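Local coordinates for YscQ-C, type III secretion protein (Yersinia pseudotuberculosis, PDB 3UEP) that forms part of the Yop type III secretion machinery, this chain being the C-terminal, FliN-like piece of the longer YscQ protein, at residues T38-E41 with P42-I46; Q30-D33 with W34-T38. One frame throughout, in Å; residues are numbered along the deposited sequence.

Two local contacts follow one another along a single connection, and together they illustrate how a short helix is started and left. Contact 2 comes first: strand 31-33 runs into helix 34-39 through an N-cap. Contact 1 takes over at the shared Thr-38 and carries the chain from the helix end through a beta turn to strand 45-48. Their centres lie about 10 Å apart, and they touch where Ile-46 CD1 packs on Leu-32 CD1 at 4.2 Å. The centres of contacts 1 and 2 lie about 22 and 20 Å from the centre of the chain. In both, strand residues pair with the second subunit, so this outlying arm belongs to the dimer interface of the FliN-type domain.

Contact 1: T38-E41 with P42-I46; sequences TSLE and PGSLI
Ser-44 turns its side chain back across the bend onto the carbonyl of Glu-41, and the orientation of that hydroxyl organises the contact. With OG beside its own backbone N (chi1 -65°), the hydroxyl and the amide of Ser-44 work as a pair: OG donates to Glu-41 O at 2.8 Å, and Ser-44 N donates to the same Glu-41 O at 2.9 Å. At that oxygen the amide comes in at a C=O...N angle of 150°, the hydroxyl at a sharper C=O...OG angle of 123°. One carbonyl oxygen is thus gripped twice, which ties the two ends of the turn together. Glu-41 CG stands between its own backbone N and carbonyl carbon and passes Ser-44 OG at 3.8 Å before the extended chain leads away. Just past the helix, Leu-40 lays its CD2 branch against Ser-44 CB at 3.9 Å; the same methyl, Leu-40 CD2, also meets Ile-46 CD1 at 4.2 Å, so an apolar flank accompanies the polar clasp. Pro-42 and Gly-43 occupy the corners, Gly-43 with a positive phi. This is a type II beta turn with proline and glycine in its central positions, here linking helix 34-39 to strand 45-48.

Contact 2: Q30-D33 with W34-T38; sequences QILD and WHTLT
Thr-36 grips the carboxylate of Asp-33 with two donors, both ending on OD2. Its hydroxyl OG1 gives a bond of 2.7 Å to Asp-33 OD2 from the syn side, 34° out of the carboxylate plane. Thr-36 N reaches Asp-33 OD2 at 2.9 Å, nearly in line with the C-O bond, and the two donors come from opposite faces of the plane. Asp-33 can receive both because its CG sits between its own backbone N and carbonyl carbon (chi1 70°), which swings the carboxylate over the first turn of the helix. This is an N-cap, and the amides at the start of the helix would be expected to suit a negative charge. Behind it, Leu-37 N closes the first helical turn on Asp-33 O at 3.1 Å. The next shell is apolar: Leu-32 crosses Thr-36 and Leu-37 at about right angles, setting CD2 4.0 Å from Thr-36 CG2 and CD1 4.0 Å from Leu-37 CD2. Within the helix, Thr-38 CB sits over one face of the Trp-34 ring, offset toward its rim; across the interface His-35 NE2 hydrogen-bonds to Asp-15 OD2 of the second subunit. Strand 31-33 pairs antiparallel with a strand of that subunit, then turns at Asp-33 into helix 34-39; the axis of 34-38 stands at 85° to that of strand 31-33.

Contact 1: T38-E41 with P42-I46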
ATOM      1  N   THR A  38     -16.551  -7.688  -6.594  1.00 28.67           N
ATOM      2  CA  THR A  38     -17.505  -8.734  -6.214  1.00 28.24           C
ATOM      3  C   THR A  38     -17.202 -10.067  -6.886  1.00 22.50           C
ATOM      4  O   THR A  38     -17.594 -11.111  -6.388  1.00 27.31           O
ATOM      5  CB  THR A  38     -18.963  -8.355  -6.515  1.00 25.19           C
ATOM      6  OG1 THR A  38     -19.819  -9.289  -5.854  1.00 32.02           O
ATOM      7  CG2 THR A  38     -19.235  -8.416  -7.998  1.00 21.57           C
ATOM      8  N   SER A  39     -16.503 -10.047  -8.012  1.00 25.85           N
ATOM      9  CA  SER A  39     -16.110 -11.312  -8.664  1.00 34.29           C
ATOM     10  C   SER A  39     -14.851 -11.934  -8.048  1.00 30.15           C
ATOM     11  O   SER A  39     -14.512 -13.068  -8.346  1.00 26.89           O
ATOM     12  CB  SER A  39     -15.874 -11.094 -10.152  1.00 26.66           C
ATOM     13  OG  SER A  39     -14.761 -10.232 -10.290  1.00 44.30           O
ATOM     14  N   LEU A  40     -14.155 -11.200  -7.189  1.00 37.94           N
ATOM     15  CA  LEU A  40     -12.921 -11.727  -6.605  1.00 33.62           C
ATOM     16  C   LEU A  40     -13.180 -12.970  -5.761  1.00 33.60           C
ATOM     17  O   LEU A  40     -14.175 -13.045  -5.040  1.00 29.76           O
ATOM     18  CB  LEU A  40     -12.216 -10.662  -5.775  1.00 29.02           C
ATOM     19  CG  LEU A  40     -11.628  -9.503  -6.587  1.00 27.88           C
ATOM     20  CD1 LEU A  40     -10.861  -8.578  -5.655  1.00 28.86           C
ATOM     21  CD2 LEU A  40     -10.715 -10.037  -7.692  1.00 19.03           C
ATOM     22  N   GLU A  41     -12.298 -13.962  -5.894  1.00 27.09           N
ATOM     23  CA  GLU A  41     -12.318 -15.142  -5.039  1.00 34.13           C
ATOM     24  C   GLU A  41     -10.895 -15.712  -4.972  1.00 27.69           C
ATOM     25  O   GLU A  41     -10.026 -15.305  -5.743  1.00 23.35           O
ATOM     26  CB  GLU A  41     -13.311 -16.174  -5.570  1.00 38.70           C
ATOM     27  CG  GLU A  41     -12.968 -16.730  -6.933  1.00 52.63           C
ATOM     28  CD  GLU A  41     -14.076 -17.620  -7.481  1.00 78.24           C
ATOM     29  OE1 GLU A  41     -15.201 -17.568  -6.939  1.00 81.09           O
ATOM     30  OE2 GLU A  41     -13.824 -18.372  -8.449  1.00 88.78           O
ATOM     31  N   PRO A  42     -10.646 -16.641  -4.040  1.00 19.58           N
ATOM     32  CA  PRO A  42      -9.307 -17.244  -3.980  1.00 31.28           C
ATOM     33  C   PRO A  42      -8.923 -17.841  -5.333  1.00 29.04           C
ATOM     34  O   PRO A  42      -9.717 -18.571  -5.941  1.00 31.72           O
ATOM     35  CB  PRO A  42      -9.454 -18.335  -2.916  1.00 28.80           C
ATOM     36  CG  PRO A  42     -10.631 -17.877  -2.079  1.00 28.17           C
ATOM     37  CD  PRO A  42     -11.565 -17.212  -3.044  1.00 23.74           C
ATOM     38  N   GLY A  43      -7.723 -17.519  -5.806  1.00 26.62           N
ATOM     39  CA  GLY A  43      -7.281 -17.939  -7.129  1.00 23.53           C
ATOM     40  C   GLY A  43      -7.356 -16.814  -8.144  1.00 27.26           C
ATOM     41  O   GLY A  43      -6.680 -16.874  -9.176  1.00 27.45           O
ATOM     42  N   SER A  44      -8.167 -15.785  -7.861  1.00 23.97           N
ATOM     43  CA  SER A  44      -8.287 -14.650  -8.788  1.00 23.56           C
ATOM     44  C   SER A  44      -6.941 -13.979  -8.984  1.00 24.21           C
ATOM     45  O   SER A  44      -6.182 -13.839  -8.033  1.00 27.33           O
ATOM     46  CB  SER A  44      -9.281 -13.603  -8.287  1.00 26.07           C
ATOM     47  OG  SER A  44     -10.603 -14.114  -8.226  1.00 35.26           O
ATOM     48  N   LEU A  45      -6.648 -13.560 -10.215  1.00 24.59           N
ATOM     49  CA  LEU A  45      -5.407 -12.837 -10.503  1.00 23.32           C
ATOM     50  C   LEU A  45      -5.710 -11.398 -10.854  1.00 34.84           C
ATOM     51  O   LEU A  45      -6.672 -11.107 -11.570  1.00 38.08           O
ATOM     52  CB  LEU A  45      -4.655 -13.477 -11.665  1.00 23.88           C
ATOM     53  CG  LEU A  45      -4.272 -14.933 -11.466  1.00 27.50           C
ATOM     54  CD1 LEU A  45      -4.014 -15.665 -12.795  1.00 21.92           C
ATOM     55  CD2 LEU A  45      -3.073 -14.981 -10.558  1.00 27.66           C
ATOM     56  N   ILE A  46      -4.896 -10.491 -10.328  1.00 34.99           N
ATOM     57  CA  ILE A  46      -5.076  -9.086 -10.606  1.00 30.76           C
ATOM     58  C   ILE A  46      -3.784  -8.547 -11.155  1.00 32.19           C
ATOM     59  O   ILE A  46      -2.713  -8.727 -10.564  1.00 32.39           O
ATOM     60  CB  ILE A  46      -5.423  -8.269  -9.359  1.00 28.21           C
ATOM     61  CG1 ILE A  46      -6.716  -8.772  -8.732  1.00 20.39           C
ATOM     62  CG2 ILE A  46      -5.566  -6.784  -9.713  1.00 22.58           C
ATOM     63  CD1 ILE A  46      -7.062  -8.022  -7.407  1.00 24.04           C
TER

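Contact 2: Q30-D33 with W34-T38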
ATOM      1  N   GLN A  30      -5.098   1.754  -8.212  1.00 63.81           N
ATOM      2  CA  GLN A  30      -5.873   2.154  -7.058  1.00 66.47           C
ATOM      3  C   GLN A  30      -7.360   2.113  -7.380  1.00 66.71           C
ATOM      4  O   GLN A  30      -8.174   2.533  -6.556  1.00 78.43           O
ATOM      5  CB  GLN A  30      -5.432   3.543  -6.573  1.00 68.61           C
ATOM      6  CG  GLN A  30      -3.910   3.669  -6.282  1.00 47.02           C
ATOM      7  CD  GLN A  30      -3.523   5.048  -5.742  1.00 65.71           C
ATOM      8  OE1 GLN A  30      -3.748   5.354  -4.565  1.00 64.94           O
ATOM      9  NE2 GLN A  30      -2.951   5.890  -6.607  1.00 57.48           N
ATOM     10  N   ILE A  31      -7.718   1.596  -8.563  1.00 52.46           N
ATOM     11  CA  ILE A  31      -9.134   1.536  -8.952  1.00 58.32           C
ATOM     12  C   ILE A  31      -9.608   0.190  -9.507  1.00 67.85           C
ATOM     13  O   ILE A  31      -9.135  -0.259 -10.550  1.00 81.31           O
ATOM     14  CB  ILE A  31      -9.527   2.640  -9.978  1.00 44.98           C
ATOM     15  CG1 ILE A  31      -9.238   4.040  -9.430  1.00 53.15           C
ATOM     16  CG2 ILE A  31     -11.003   2.544 -10.299  1.00 40.08           C
ATOM     17  CD1 ILE A  31     -10.195   4.471  -8.316  1.00 52.66           C
ATOM     18  N   LEU A  32     -10.549  -0.441  -8.806  1.00 56.09           N
ATOM     19  CA  LEU A  32     -11.324  -1.554  -9.360  1.00 41.70           C
ATOM     20  C   LEU A  32     -12.805  -1.198  -9.274  1.00 39.78           C
ATOM     21  O   LEU A  32     -13.263  -0.687  -8.247  1.00 34.97           O
ATOM     22  CB  LEU A  32     -11.075  -2.843  -8.569  1.00 37.22           C
ATOM     23  CG  LEU A  32      -9.652  -3.415  -8.580  1.00 40.30           C
ATOM     24  CD1 LEU A  32      -9.561  -4.672  -7.744  1.00 40.54           C
ATOM     25  CD2 LEU A  32      -9.213  -3.695  -9.985  1.00 34.11           C
ATOM     26  N   ASP A  33     -13.570  -1.454 -10.328  1.00 30.02           N
ATOM     27  CA  ASP A  33     -15.012  -1.278 -10.196  1.00 29.77           C
ATOM     28  C   ASP A  33     -15.640  -2.374  -9.335  1.00 26.73           C
ATOM     29  O   ASP A  33     -14.974  -3.324  -8.943  1.00 37.17           O
ATOM     30  CB  ASP A  33     -15.713  -1.133 -11.559  1.00 34.69           C
ATOM     31  CG  ASP A  33     -15.724  -2.418 -12.374  1.00 37.69           C
ATOM     32  OD1 ASP A  33     -16.145  -2.352 -13.544  1.00 45.08           O
ATOM     33  OD2 ASP A  33     -15.328  -3.486 -11.860  1.00 38.00           O
ATOM     34  N   TRP A  34     -16.926  -2.237  -9.036  1.00 33.95           N
ATOM     35  CA  TRP A  34     -17.601  -3.191  -8.159  1.00 25.76           C
ATOM     36  C   TRP A  34     -17.771  -4.565  -8.785  1.00 18.42           C
ATOM     37  O   TRP A  34     -17.628  -5.575  -8.095  1.00 23.23           O
ATOM     38  CB  TRP A  34     -18.966  -2.666  -7.692  1.00 27.93           C
ATOM     39  CG  TRP A  34     -19.673  -3.655  -6.813  1.00 22.88           C
ATOM     40  CD1 TRP A  34     -20.682  -4.490  -7.171  1.00 23.09           C
ATOM     41  CD2 TRP A  34     -19.388  -3.930  -5.432  1.00 28.67           C
ATOM     42  NE1 TRP A  34     -21.051  -5.271  -6.100  1.00 40.44           N
ATOM     43  CE2 TRP A  34     -20.265  -4.947  -5.021  1.00 32.24           C
ATOM     44  CE3 TRP A  34     -18.462  -3.424  -4.509  1.00 40.11           C
ATOM     45  CZ2 TRP A  34     -20.268  -5.453  -3.717  1.00 38.23           C
ATOM     46  CZ3 TRP A  34     -18.464  -3.932  -3.216  1.00 41.23           C
ATOM     47  CH2 TRP A  34     -19.364  -4.928  -2.831  1.00 38.31           C
ATOM     48  N   HIS A  35     -18.097  -4.618 -10.073  1.00 18.28           N
ATOM     49  CA  HIS A  35     -18.144  -5.917 -10.775  1.00 27.29           C
ATOM     50  C   HIS A  35     -16.862  -6.699 -10.483  1.00 30.81           C
ATOM     51  O   HIS A  35     -16.895  -7.883 -10.172  1.00 29.37           O
ATOM     52  CB  HIS A  35     -18.223  -5.741 -12.291  1.00 18.28           C
ATOM     53  CG  HIS A  35     -19.588  -5.413 -12.809  1.00 31.34           C
ATOM     54  ND1 HIS A  35     -20.672  -6.247 -12.642  1.00 30.07           N
ATOM     55  CD2 HIS A  35     -20.032  -4.357 -13.532  1.00 29.43           C
ATOM     56  CE1 HIS A  35     -21.732  -5.714 -13.231  1.00 29.33           C
ATOM     57  NE2 HIS A  35     -21.368  -4.570 -13.776  1.00 32.86           N
ATOM     58  N   THR A  36     -15.728  -6.020 -10.603  1.00 34.89           N
ATOM     59  CA  THR A  36     -14.423  -6.644 -10.402  1.00 26.69           C
ATOM     60  C   THR A  36     -14.210  -7.091  -8.951  1.00 23.02           C
ATOM     61  O   THR A  36     -13.773  -8.213  -8.723  1.00 32.68           O
ATOM     62  CB  THR A  36     -13.261  -5.730 -10.879  1.00 28.51           C
ATOM     63  OG1 THR A  36     -13.483  -5.358 -12.238  1.00 27.44           O
ATOM     64  CG2 THR A  36     -11.939  -6.473 -10.822  1.00 31.32           C
ATOM     65  N   LEU A  37     -14.555  -6.246  -7.980  1.00 20.36           N
ATOM     66  CA  LEU A  37     -14.385  -6.615  -6.563  1.00 20.81           C
ATOM     67  C   LEU A  37     -15.299  -7.743  -6.149  1.00 27.57           C
ATOM     68  O   LEU A  37     -14.892  -8.644  -5.412  1.00 30.59           O
ATOM     69  CB  LEU A  37     -14.658  -5.432  -5.619  1.00 26.68           C
ATOM     70  CG  LEU A  37     -13.649  -4.323  -5.330  1.00 35.49           C
ATOM     71  CD1 LEU A  37     -14.240  -3.411  -4.283  1.00 36.99           C
ATOM     72  CD2 LEU A  37     -12.350  -4.879  -4.828  1.00 36.95           C
ATOM     73  N   THR A  38     -16.551  -7.688  -6.594  1.00 28.67           N
ATOM     74  CA  THR A  38     -17.505  -8.734  -6.214  1.00 28.24           C
ATOM     75  C   THR A  38     -17.202 -10.067  -6.886  1.00 22.50           C
ATOM     76  O   THR A  38     -17.594 -11.111  -6.388  1.00 27.31           O
ATOM     77  CB  THR A  38     -18.963  -8.355  -6.515  1.00 25.19           C
ATOM     78  OG1 THR A  38     -19.819  -9.289  -5.854  1.00 32.02           O
ATOM     79  CG2 THR A  38     -19.235  -8.416  -7.998  1.00 21.57           C
TER